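Local coordinates for protein glycerol Dehydrogenase (Unidentified, PDB 5XN8) that probably catalyses the NAD-dependent oxidation of glycerol to dihydroxyacetone, using a metal-dependent active site of the iron-containing alcohol dehydrogenase family, at residues 197-202 with 246-251; 5-10 with 237-242; 211-216 with 227-232; 103-108 with 141-146. All blocks are in the same frame, centred on the assembly; numbering follows the deposited sequence.

Contact 1. Residues 197-202 with 246-251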
loop_
_atom_site.group_PDB
_atom_site.type_symbol
_atom_site.label_atom_id
_atom_site.label_comp_id
_atom_site.label_asym_id
_atom_site.label_seq_id
_atom_site.Cartn_x
_atom_site.Cartn_y
_atom_site.Cartn_z
ATOM N N GLU A 197 22.613 5.104 18.736
ATOM C CA GLU A 197 21.784 4.621 17.637
ATOM C C GLU A 197 22.581 3.717 16.710
ATOM O O GLU A 197 22.031 2.743 16.182
ATOM C CB GLU A 197 21.167 5.768 16.840
ATOM C CG GLU A 197 20.214 6.661 17.628
ATOM C CD GLU A 197 19.093 5.881 18.307
ATOM O OE1 GLU A 197 18.514 4.988 17.674
ATOM O OE2 GLU A 197 18.790 6.179 19.479
ATOM N N ALA A 198 23.864 4.035 16.538
ATOM C CA ALA A 198 24.807 3.219 15.755
ATOM C C ALA A 198 24.785 1.743 16.129
ATOM O O ALA A 198 24.579 0.876 15.277
ATOM C CB ALA A 198 26.224 3.762 15.921
ATOM N N ALA A 199 24.996 1.476 17.406
ATOM C CA ALA A 199 25.042 0.118 17.958
ATOM C C ALA A 199 23.714 -0.609 17.827
ATOM O O ALA A 199 23.690 -1.800 17.487
ATOM C CB ALA A 199 25.466 0.170 19.422
ATOM N N LEU A 200 22.616 0.093 18.099
ATOM C CA LEU A 200 21.261 -0.465 17.951
ATOM C C LEU A 200 20.895 -0.722 16.494
ATOM O O LEU A 200 20.225 -1.705 16.185
ATOM C CB LEU A 200 20.227 0.471 18.580
ATOM C CG LEU A 200 18.761 0.018 18.548
ATOM C CD1 LEU A 200 18.528 -1.116 19.520
ATOM C CD2 LEU A 200 17.818 1.163 18.844
ATOM N N SER A 201 21.297 0.180 15.604
ATOM C CA SER A 201 21.076 -0.002 14.164
ATOM C C SER A 201 21.797 -1.244 13.639
ATOM O O SER A 201 21.251 -1.971 12.818
ATOM C CB SER A 201 21.549 1.223 13.389
ATOM O OG SER A 201 22.956 1.210 13.296
ATOM N N LEU A 202 23.027 -1.465 14.102
ATOM C CA LEU A 202 23.816 -2.649 13.716
ATOM C C LEU A 202 23.251 -3.930 14.320
ATOM O O LEU A 202 23.292 -4.988 13.690
ATOM C CB LEU A 202 25.285 -2.486 14.114
ATOM C CG LEU A 202 26.122 -1.460 13.352
ATOM C CD1 LEU A 202 27.462 -1.294 14.054
ATOM C CD2 LEU A 202 26.338 -1.812 11.891
ATOM N N GLU A 246 27.791 -5.886 23.034
ATOM C CA GLU A 246 28.702 -5.195 23.944
ATOM C C GLU A 246 28.330 -3.733 24.167
ATOM O O GLU A 246 28.456 -3.233 25.290
ATOM C CB GLU A 246 30.142 -5.289 23.430
ATOM C CG GLU A 246 31.186 -4.772 24.411
ATOM C CD GLU A 246 32.599 -4.999 23.924
ATOM O OE1 GLU A 246 32.940 -4.518 22.815
ATOM O OE2 GLU A 246 33.373 -5.663 24.655
ATOM N N SER A 247 27.901 -3.053 23.098
ATOM C CA SER A 247 27.592 -1.620 23.132
ATOM C C SER A 247 26.096 -1.271 23.084
ATOM O O SER A 247 25.737 -0.100 23.262
ATOM C CB SER A 247 28.325 -0.908 21.990
ATOM O OG SER A 247 29.731 -0.999 22.163
ATOM N N SER A 248 25.227 -2.251 22.840
ATOM C CA SER A 248 23.775 -2.034 22.951
ATOM C C SER A 248 23.214 -2.762 24.178
ATOM O O SER A 248 22.492 -2.155 24.964
ATOM C CB SER A 248 23.060 -2.441 21.657
ATOM O OG SER A 248 22.058 -1.500 21.301
ATOM N N GLY A 249 23.540 -4.048 24.338
ATOM C CA GLY A 249 23.262 -4.795 25.582
ATOM C C GLY A 249 22.761 -6.236 25.425
ATOM O O GLY A 249 22.149 -6.580 24.398
ATOM N N LEU A 250 23.028 -7.052 26.458
ATOM C CA LEU A 250 22.431 -8.375 26.652
ATOM C C LEU A 250 21.215 -8.274 27.574
ATOM O O LEU A 250 21.109 -7.346 28.371
ATOM C CB LEU A 250 23.420 -9.332 27.335
ATOM C CG LEU A 250 24.773 -9.585 26.682
ATOM C CD1 LEU A 250 25.697 -10.292 27.665
ATOM C CD2 LEU A 250 24.606 -10.418 25.426
ATOM N N ALA A 251 20.321 -9.254 27.495
ATOM C CA ALA A 251 19.093 -9.230 28.291
ATOM C C ALA A 251 18.610 -10.660 28.595
ATOM O O ALA A 251 19.413 -11.454 29.082
ATOM C CB ALA A 251 18.032 -8.356 27.621
#
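Ala199 directs its methyl group at the turn made by Ser247 and Ser248, and both serines point their CB atoms back at it. The methyl sits near Ser247 CB, with Ala199 CB and Ser247 CB 4.0 Å apart, and Ala199 CB also lies 3.9 Å from Ser247 O. Such small groups let the backbones come close: the CA atoms of Ala199 and Ser248 are 5.6 Å apart. Beside the alanine, Ser248 OG lies against the helix backbone, 3.6 Å from Leu200 CA and 3.8 Å from Leu200 CB. This hydroxyl is near the leucine without bonding to it; its polar partner is Ser195 OG, just ahead of the helix. With CG anti to N (chi1 -178°), Leu200 keeps CB and CD1 beside the hydroxyl and packs on Trp176 and Tyr183 of helix 162-185.

The contact joins the start of helix 197-223 to the end of helix 228-247 in the helical domain of the iron-containing alcohol dehydrogenase fold. Gly249 leaves helical geometry with phi at 139°, a conformation that favours glycine, and the chain then reaches Ala251, the N-cap residue of the helix carrying the zinc ligand His254. The zinc ion is about 13 Å from the side chain of Ser248. Ser247 OG, turned beside its own backbone N, hydrogen-bonds to Gln6 N. Along helix 197-223, Ala198 O accepts both Leu202 N and Ser201 OG from the same face of its carbonyl plane, the hydroxyl at 2.6 Å, while Ala198 N bonds to Glu235 OE2 of the second subunit.

Contact 2. Residues 5-10 with 237-242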
loop_
_atom_site.group_PDB
_atom_site.type_symbol
_atom_site.label_atom_id
_atom_site.label_comp_id
_atom_site.label_asym_id
_atom_site.label_seq_id
_atom_site.Cartn_x
_atom_site.Cartn_y
_atom_site.Cartn_z
ATOM N N ILE A 5 29.876 3.704 22.702
ATOM C CA ILE A 5 30.069 2.588 21.773
ATOM C C ILE A 5 31.565 2.285 21.730
ATOM O O ILE A 5 32.387 3.206 21.706
ATOM C CB ILE A 5 29.508 2.912 20.357
ATOM C CG1 ILE A 5 29.684 1.724 19.405
ATOM C CG2 ILE A 5 30.159 4.158 19.755
ATOM C CD1 ILE A 5 28.926 1.872 18.103
ATOM N N GLN A 6 31.925 1.000 21.756
ATOM C CA GLN A 6 33.322 0.600 21.568
ATOM C C GLN A 6 33.453 -0.397 20.433
ATOM O O GLN A 6 32.475 -1.002 19.999
ATOM C CB GLN A 6 33.978 0.111 22.871
ATOM C CG GLN A 6 33.341 -1.081 23.576
ATOM C CD GLN A 6 34.044 -1.391 24.891
ATOM O OE1 GLN A 6 33.969 -0.615 25.863
ATOM N NE2 GLN A 6 34.764 -2.507 24.925
ATOM N N SER A 7 34.670 -0.515 19.920
ATOM C CA SER A 7 34.939 -1.318 18.740
ATOM C C SER A 7 36.388 -1.789 18.731
ATOM O O SER A 7 37.250 -1.138 19.330
ATOM C CB SER A 7 34.651 -0.488 17.479
ATOM O OG SER A 7 34.719 -1.270 16.289
ATOM N N PRO A 8 36.665 -2.934 18.073
ATOM C CA PRO A 8 38.060 -3.232 17.755
ATOM C C PRO A 8 38.581 -2.225 16.732
ATOM O O PRO A 8 37.819 -1.798 15.864
ATOM C CB PRO A 8 37.980 -4.630 17.125
ATOM C CG PRO A 8 36.602 -4.705 16.574
ATOM C CD PRO A 8 35.768 -4.002 17.599
ATOM N N GLY A 9 39.851 -1.851 16.847
ATOM C CA GLY A 9 40.493 -0.886 15.938
ATOM C C GLY A 9 40.261 -1.154 14.459
ATOM O O GLY A 9 39.918 -0.236 13.719
ATOM N N LYS A 10 40.447 -2.410 14.039
ATOM C CA LYS A 10 40.247 -2.822 12.644
ATOM C C LYS A 10 39.633 -4.215 12.572
ATOM O O LYS A 10 39.992 -5.098 13.349
ATOM C CB LYS A 10 41.573 -2.822 11.871
ATOM C CG LYS A 10 42.113 -1.443 11.545
ATOM C CD LYS A 10 43.140 -1.472 10.430
ATOM C CE LYS A 10 43.937 -0.179 10.397
ATOM N NZ LYS A 10 44.896 -0.053 11.536
ATOM N N ASN A 237 27.412 -12.406 12.094
ATOM C CA ASN A 237 27.797 -13.256 13.230
ATOM C C ASN A 237 28.928 -12.703 14.085
ATOM O O ASN A 237 29.002 -13.022 15.280
ATOM C CB ASN A 237 28.210 -14.665 12.745
ATOM C CG ASN A 237 27.031 -15.529 12.337
ATOM O OD1 ASN A 237 25.886 -15.068 12.269
ATOM N ND2 ASN A 237 27.310 -16.806 12.076
ATOM N N THR A 238 29.811 -11.896 13.487
ATOM C CA THR A 238 31.020 -11.439 14.165
ATOM C C THR A 238 31.020 -9.947 14.491
ATOM O O THR A 238 31.112 -9.583 15.664
ATOM C CB THR A 238 32.271 -11.786 13.341
ATOM O OG1 THR A 238 32.117 -13.092 12.776
ATOM C CG2 THR A 238 33.524 -11.760 14.234
ATOM N N TYR A 239 30.942 -9.086 13.479
ATOM C CA TYR A 239 31.012 -7.641 13.722
ATOM C C TYR A 239 29.667 -7.065 14.168
ATOM O O TYR A 239 29.618 -6.336 15.158
ATOM C CB TYR A 239 31.569 -6.876 12.499
ATOM C CG TYR A 239 31.972 -5.461 12.857
ATOM C CD1 TYR A 239 31.037 -4.434 12.868
ATOM C CD2 TYR A 239 33.274 -5.161 13.241
ATOM C CE1 TYR A 239 31.400 -3.130 13.222
ATOM C CE2 TYR A 239 33.643 -3.873 13.605
ATOM C CZ TYR A 239 32.711 -2.861 13.595
ATOM O OH TYR A 239 33.095 -1.593 13.958
ATOM N N LEU A 240 28.587 -7.382 13.457
ATOM C CA LEU A 240 27.277 -6.788 13.756
ATOM C C LEU A 240 26.723 -7.265 15.097
ATOM O O LEU A 240 26.128 -6.475 15.848
ATOM C CB LEU A 240 26.253 -7.089 12.651
ATOM C CG LEU A 240 26.587 -6.718 11.204
ATOM C CD1 LEU A 240 25.377 -6.924 10.306
ATOM C CD2 LEU A 240 27.056 -5.264 11.119
ATOM N N SER A 241 26.886 -8.553 15.381
ATOM C CA SER A 241 26.406 -9.122 16.635
ATOM C C SER A 241 27.306 -8.704 17.795
ATOM O O SER A 241 26.817 -8.426 18.889
ATOM C CB SER A 241 26.313 -10.652 16.534
ATOM O OG SER A 241 25.765 -11.223 17.718
ATOM N N GLY A 242 28.616 -8.650 17.537
ATOM C CA GLY A 242 29.612 -8.238 18.524
ATOM C C GLY A 242 29.494 -6.818 19.046
ATOM O O GLY A 242 29.545 -6.597 20.261
#
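Ser7 OG and Tyr239 OH form the polar link here, a 2.9 Å hydrogen bond in which either hydroxyl could be the donor. It joins the connection between strands 3-6 and 10-14, the latter an outer strand, within this chain, of the parallel nucleotide-binding sheet, to helix 228-247 of the helical domain. The tyrosine bridges the gap by length: the CA atoms nearest across the contact, those of Ser7 and Gly242, are still 8.7 Å apart. With CG anti to the backbone N (chi1 -165°), the Tyr239 ring extends from a wider pi-type turn at 237-240 and delivers OH to the serine. Tyr11 meets the same ring with planes at about 60°.

The surroundings are shared with the interface to the second subunit, where Ser7 packs on Ser7 of that subunit and Ile5, Gln6 and Lys10 pair with one of its strands in an antiparallel ladder. Two residues after Tyr239, Ser241 OG bonds to Asp121 OD2, a probable glycerol-binding residue. Beside the hydroxyl pair, Pro8 approaches the tyrosine obliquely, its CG 4.3 Å from Tyr239 CE2.

Contact 3. Residues 211-216 with 227-232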
loop_
_atom_site.group_PDB
_atom_site.type_symbol
_atom_site.label_atom_id
_atom_site.label_comp_id
_atom_site.label_asym_id
_atom_site.label_seq_id
_atom_site.Cartn_x
_atom_site.Cartn_y
_atom_site.Cartn_z
ATOM N N LEU A 211 17.794 -13.095 8.309
ATOM C CA LEU A 211 16.583 -13.436 7.559
ATOM C C LEU A 211 16.803 -13.386 6.047
ATOM O O LEU A 211 16.339 -14.261 5.316
ATOM C CB LEU A 211 15.415 -12.522 7.947
ATOM C CG LEU A 211 14.999 -12.498 9.432
ATOM C CD1 LEU A 211 13.811 -11.547 9.596
ATOM C CD2 LEU A 211 14.699 -13.897 9.996
ATOM N N ALA A 212 17.533 -12.378 5.582
ATOM C CA ALA A 212 17.810 -12.231 4.161
ATOM C C ALA A 212 18.817 -13.260 3.635
ATOM O O ALA A 212 18.608 -13.841 2.575
ATOM C CB ALA A 212 18.303 -10.820 3.875
ATOM N N GLU A 213 19.905 -13.465 4.378
ATOM C CA GLU A 213 21.079 -14.202 3.896
ATOM C C GLU A 213 21.331 -15.558 4.555
ATOM O O GLU A 213 22.142 -16.328 4.058
ATOM C CB GLU A 213 22.342 -13.345 4.100
ATOM C CG GLU A 213 22.260 -11.920 3.554
ATOM C CD GLU A 213 22.135 -11.827 2.042
ATOM O OE1 GLU A 213 22.526 -12.779 1.348
ATOM O OE2 GLU A 213 21.658 -10.775 1.549
ATOM N N GLY A 214 20.662 -15.842 5.669
ATOM C CA GLY A 214 20.958 -17.017 6.488
ATOM C C GLY A 214 20.902 -18.352 5.784
ATOM O O GLY A 214 21.779 -19.190 5.964
ATOM N N GLU A 215 19.873 -18.544 4.972
ATOM C CA GLU A 215 19.683 -19.797 4.250
ATOM C C GLU A 215 20.661 -19.949 3.087
ATOM O O GLU A 215 21.255 -21.016 2.919
ATOM C CB GLU A 215 18.226 -19.922 3.790
ATOM C CG GLU A 215 17.831 -21.265 3.172
ATOM C CD GLU A 215 18.067 -22.475 4.074
ATOM O OE1 GLU A 215 18.258 -22.327 5.295
ATOM O OE2 GLU A 215 18.062 -23.603 3.549
ATOM N N LYS A 216 20.852 -18.895 2.295
ATOM C CA LYS A 216 21.844 -18.929 1.199
ATOM C C LYS A 216 23.247 -19.203 1.712
ATOM O O LYS A 216 24.031 -19.876 1.041
ATOM C CB LYS A 216 21.852 -17.625 0.404
ATOM C CG LYS A 216 20.600 -17.395 -0.426
ATOM C CD LYS A 216 20.686 -16.115 -1.238
ATOM C CE LYS A 216 20.479 -14.854 -0.412
ATOM N NZ LYS A 216 20.723 -13.638 -1.256
ATOM N N THR A 227 30.471 -17.866 -0.745
ATOM C CA THR A 227 29.593 -16.961 -1.509
ATOM C C THR A 227 29.472 -15.631 -0.779
ATOM O O THR A 227 29.917 -15.530 0.362
ATOM C CB THR A 227 28.193 -17.563 -1.721
ATOM O OG1 THR A 227 27.652 -17.988 -0.468
ATOM C CG2 THR A 227 28.263 -18.722 -2.664
ATOM N N ASP A 228 28.879 -14.612 -1.416
ATOM C CA ASP A 228 28.710 -13.303 -0.739
ATOM C C ASP A 228 27.622 -13.346 0.341
ATOM O O ASP A 228 27.590 -12.477 1.183
ATOM C CB ASP A 228 28.463 -12.146 -1.721
ATOM C CG ASP A 228 29.100 -10.813 -1.246
ATOM O OD1 ASP A 228 30.350 -10.692 -1.296
ATOM O OD2 ASP A 228 28.358 -9.894 -0.818
ATOM N N ALA A 229 26.747 -14.350 0.325
ATOM C CA ALA A 229 25.777 -14.564 1.415
ATOM C C ALA A 229 26.462 -15.046 2.691
ATOM O O ALA A 229 26.091 -14.650 3.801
ATOM C CB ALA A 229 24.720 -15.567 0.986
ATOM N N LEU A 230 27.450 -15.917 2.530
ATOM C CA LEU A 230 28.289 -16.357 3.643
ATOM C C LEU A 230 29.120 -15.192 4.198
ATOM O O LEU A 230 29.289 -15.078 5.418
ATOM C CB LEU A 230 29.204 -17.494 3.202
ATOM C CG LEU A 230 30.078 -18.140 4.288
ATOM C CD1 LEU A 230 29.217 -18.771 5.371
ATOM C CD2 LEU A 230 31.038 -19.154 3.691
ATOM N N GLU A 231 29.633 -14.340 3.308
ATOM C CA GLU A 231 30.397 -13.160 3.730
ATOM C C GLU A 231 29.523 -12.240 4.581
ATOM O O GLU A 231 29.984 -11.740 5.599
ATOM C CB GLU A 231 30.936 -12.381 2.512
ATOM C CG GLU A 231 31.982 -13.117 1.674
ATOM C CD GLU A 231 33.417 -13.006 2.186
ATOM O OE1 GLU A 231 33.748 -12.038 2.894
ATOM O OE2 GLU A 231 34.237 -13.888 1.844
ATOM N N ARG A 232 28.266 -12.041 4.164
ATOM C CA ARG A 232 27.313 -11.200 4.906
ATOM C C ARG A 232 26.976 -11.801 6.271
ATOM O O ARG A 232 26.859 -11.074 7.260
ATOM C CB ARG A 232 26.004 -10.987 4.130
ATOM C CG ARG A 232 26.106 -10.337 2.760
ATOM C CD ARG A 232 26.535 -8.884 2.810
ATOM N NE ARG A 232 26.748 -8.349 1.455
ATOM C CZ ARG A 232 25.788 -7.928 0.619
ATOM N NH1 ARG A 232 24.495 -7.963 0.962
ATOM N NH2 ARG A 232 26.120 -7.465 -0.578
#
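Glu213 and Ala229 bury the most surface here, and Arg232 follows them. The alanine methyl is gripped between two side chains of the facing helix: Ala229 CB lies 3.6 Å from Glu213 OE1 and also 3.6 Å from Lys216 CB. Glu213 bends at chi2 (-65°), which folds its carboxylate back over the alanine while its chain passes Arg232, Glu213 CG standing 3.9 Å from Arg232 CB. The charged ends do not close into a salt bridge: Glu213 OE2 and Arg232 NH1 are 4.0 Å apart, with carboxylate and guanidinium planes turned 65° from each other. Arg232 NE pairs with Asp228 OD2 at 3.2 Å and with Glu197 OE2 of the second subunit.

Lys216 NZ makes a weak, 3.3 Å salt-bridge contact to Glu213 OE1; its stronger partner is Ser288 O of the third subunit, whose Asn287 ND2 also bonds Glu213 OE1. At the N-cap of the second helix, Thr227 OG1 is buried without a hydrogen-bonding partner in the model. Near the turn the segment axes approach to 8.2 Å, splayed by 125°. The third subunit packs on Lys216, Thr227 and Ala229, flanking the alpha-alpha hairpin of helices 197-223 and 228-247.

Contact 4. Residues 103-108 with 141-146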
loop_
_atom_site.group_PDB
_atom_site.type_symbol
_atom_site.label_atom_id
_atom_site.label_comp_id
_atom_site.label_asym_id
_atom_site.label_seq_id
_atom_site.Cartn_x
_atom_site.Cartn_y
_atom_site.Cartn_z
ATOM N N ILE A 103 46.569 -12.259 27.633
ATOM C CA ILE A 103 48.019 -12.052 27.499
ATOM C C ILE A 103 48.321 -10.614 27.066
ATOM O O ILE A 103 49.215 -9.974 27.623
ATOM C CB ILE A 103 48.653 -13.049 26.497
ATOM C CG1 ILE A 103 48.584 -14.485 27.037
ATOM C CG2 ILE A 103 50.116 -12.711 26.212
ATOM C CD1 ILE A 103 48.630 -15.545 25.958
ATOM N N GLY A 104 47.575 -10.116 26.079
ATOM C CA GLY A 104 47.730 -8.742 25.594
ATOM C C GLY A 104 47.416 -7.704 26.649
ATOM O O GLY A 104 48.134 -6.703 26.779
ATOM N N TYR A 105 46.354 -7.954 27.414
ATOM C CA TYR A 105 45.970 -7.085 28.522
ATOM C C TYR A 105 47.049 -7.007 29.605
ATOM O O TYR A 105 47.536 -5.916 29.916
ATOM C CB TYR A 105 44.638 -7.536 29.151
ATOM C CG TYR A 105 44.348 -6.802 30.437
ATOM C CD1 TYR A 105 44.137 -5.422 30.437
ATOM C CD2 TYR A 105 44.338 -7.467 31.661
ATOM C CE1 TYR A 105 43.911 -4.731 31.621
ATOM C CE2 TYR A 105 44.118 -6.788 32.850
ATOM C CZ TYR A 105 43.900 -5.423 32.821
ATOM O OH TYR A 105 43.678 -4.739 33.995
ATOM N N TYR A 106 47.423 -8.153 30.169
ATOM C CA TYR A 106 48.391 -8.178 31.278
ATOM C C TYR A 106 49.799 -7.697 30.890
ATOM O O TYR A 106 50.514 -7.159 31.734
ATOM C CB TYR A 106 48.449 -9.566 31.934
ATOM C CG TYR A 106 47.181 -9.927 32.686
ATOM C CD1 TYR A 106 46.790 -9.207 33.815
ATOM C CD2 TYR A 106 46.373 -10.991 32.275
ATOM C CE1 TYR A 106 45.622 -9.525 34.503
ATOM C CE2 TYR A 106 45.204 -11.309 32.947
ATOM C CZ TYR A 106 44.829 -10.580 34.063
ATOM O OH TYR A 106 43.675 -10.910 34.745
ATOM N N GLN A 107 50.183 -7.877 29.626
ATOM C CA GLN A 107 51.485 -7.410 29.120
ATOM C C GLN A 107 51.441 -6.044 28.430
ATOM O O GLN A 107 52.482 -5.549 28.007
ATOM C CB GLN A 107 52.075 -8.451 28.163
ATOM C CG GLN A 107 52.419 -9.781 28.828
ATOM C CD GLN A 107 53.479 -9.632 29.900
ATOM O OE1 GLN A 107 53.230 -9.879 31.077
ATOM N NE2 GLN A 107 54.661 -9.191 29.498
ATOM N N LYS A 108 50.256 -5.439 28.330
ATOM C CA LYS A 108 50.060 -4.164 27.623
ATOM C C LYS A 108 50.575 -4.244 26.186
ATOM O O LYS A 108 51.398 -3.431 25.762
ATOM C CB LYS A 108 50.719 -3.005 28.387
ATOM C CG LYS A 108 50.280 -2.890 29.835
ATOM C CD LYS A 108 50.835 -1.619 30.471
ATOM C CE LYS A 108 50.533 -1.570 31.962
ATOM N NZ LYS A 108 51.188 -2.680 32.707
ATOM N N LEU A 141 36.757 -11.846 32.613
ATOM C CA LEU A 141 37.657 -10.694 32.589
ATOM C C LEU A 141 37.210 -9.736 31.481
ATOM O O LEU A 141 37.321 -10.045 30.291
ATOM C CB LEU A 141 39.109 -11.125 32.362
ATOM C CG LEU A 141 39.747 -11.966 33.477
ATOM C CD1 LEU A 141 41.196 -12.248 33.114
ATOM C CD2 LEU A 141 39.630 -11.326 34.854
ATOM N N ILE A 142 36.692 -8.586 31.894
ATOM C CA ILE A 142 36.295 -7.517 30.988
ATOM C C ILE A 142 37.479 -6.559 30.914
ATOM O O ILE A 142 37.952 -6.094 31.943
ATOM C CB ILE A 142 35.053 -6.757 31.507
ATOM C CG1 ILE A 142 33.902 -7.723 31.821
ATOM C CG2 ILE A 142 34.622 -5.681 30.512
ATOM C CD1 ILE A 142 32.919 -7.173 32.840
ATOM N N TYR A 143 37.942 -6.272 29.700
ATOM C CA TYR A 143 39.087 -5.399 29.474
ATOM C C TYR A 143 38.654 -3.979 29.108
ATOM O O TYR A 143 37.542 -3.774 28.600
ATOM C CB TYR A 143 39.983 -5.948 28.365
ATOM C CG TYR A 143 40.347 -7.391 28.574
ATOM C CD1 TYR A 143 41.060 -7.786 29.704
ATOM C CD2 TYR A 143 39.938 -8.372 27.671
ATOM C CE1 TYR A 143 41.384 -9.119 29.918
ATOM C CE2 TYR A 143 40.251 -9.697 27.871
ATOM C CZ TYR A 143 40.971 -10.071 28.991
ATOM O OH TYR A 143 41.274 -11.392 29.182
ATOM N N PRO A 144 39.535 -2.986 29.358
ATOM C CA PRO A 144 39.312 -1.632 28.848
ATOM C C PRO A 144 39.340 -1.531 27.322
ATOM O O PRO A 144 38.670 -0.656 26.760
ATOM C CB PRO A 144 40.491 -0.832 29.430
ATOM C CG PRO A 144 40.993 -1.639 30.577
ATOM C CD PRO A 144 40.751 -3.063 30.192
ATOM N N LYS A 145 40.101 -2.417 26.674
ATOM C CA LYS A 145 40.381 -2.331 25.245
ATOM C C LYS A 145 39.862 -3.553 24.480
ATOM O O LYS A 145 39.966 -4.674 24.964
ATOM C CB LYS A 145 41.891 -2.184 25.035
ATOM C CG LYS A 145 42.259 -1.559 23.697
ATOM C CD LYS A 145 43.755 -1.501 23.480
ATOM C CE LYS A 145 44.388 -0.461 24.387
ATOM N NZ LYS A 145 45.717 0.010 23.880
ATOM N N ASN A 146 39.299 -3.322 23.293
ATOM C CA ASN A 146 38.943 -4.407 22.369
ATOM C C ASN A 146 40.204 -4.885 21.648
ATOM O O ASN A 146 41.219 -4.188 21.656
ATOM C CB ASN A 146 37.926 -3.940 21.327
ATOM C CG ASN A 146 36.560 -3.686 21.916
ATOM O OD1 ASN A 146 36.365 -2.745 22.687
ATOM N ND2 ASN A 146 35.594 -4.518 21.538
#
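Tyr105 reaches from the end of helix 94-107 across to Tyr143, beginning at its first side-chain carbon: Tyr105 CB lies 3.6 Å from Tyr143 CD1. At the base of the ring the approach is closest, with Tyr105 CG 3.5 Å from that same CD1, which sits over one face of the Tyr105 ring. Along one side, Tyr105 CD2 meets Tyr143 CE1 at 3.8 Å; along the other, toward the tip, Tyr105 CE1 meets Pro144 CD, also at 3.8 Å. With CG anti to the backbone N (chi1 170°), the side chain leaves the helix toward the loop that follows strand 137-142. The two tyrosine rings are inclined, centroids 5.2 Å apart and planes at 36°, an oblique pair.

Helix 94-107 follows strand 87-92 in the Rossmann-like domain, and the contact lays it against the end of the two-stranded antiparallel sheet 127-131/137-142. Tyr143 OH bonds to Ser128 OG, and the side chain of Tyr143 is about 6 Å from that of Leu127, a probable NAD-binding residue.

Next along the helix, Tyr106 takes Tyr105 CD2 over the centre of its ring and makes a cation-pi interaction with Arg74. Its edge faces Leu141, where Tyr106 OH and Leu141 CD1 are 3.3 Å apart.

How the contacts relate
Contact 4 belongs to the nucleotide-binding domain, contacts 1 and 3 to the helical domain, and contact 2 spans both. Helix 228-247 runs through contacts 3, 2 and 1 in chain order, and helix 197-223 pairs with it at contacts 1 and 3, centres about 22 Å apart. Contacts 1 and 2, about 10 Å apart between centres, interleave along the chain; contact 4 closes before contacts 1 and 3 open, and lies about 33 Å from contact 3. Asn146 of contact 4 bonds to Glu246 of contact 1 and lies beside Gln6 of contact 2, tying the NAD-binding domain to the zinc-carrying helical domain, consistent with the interdomain active-site cleft of this family.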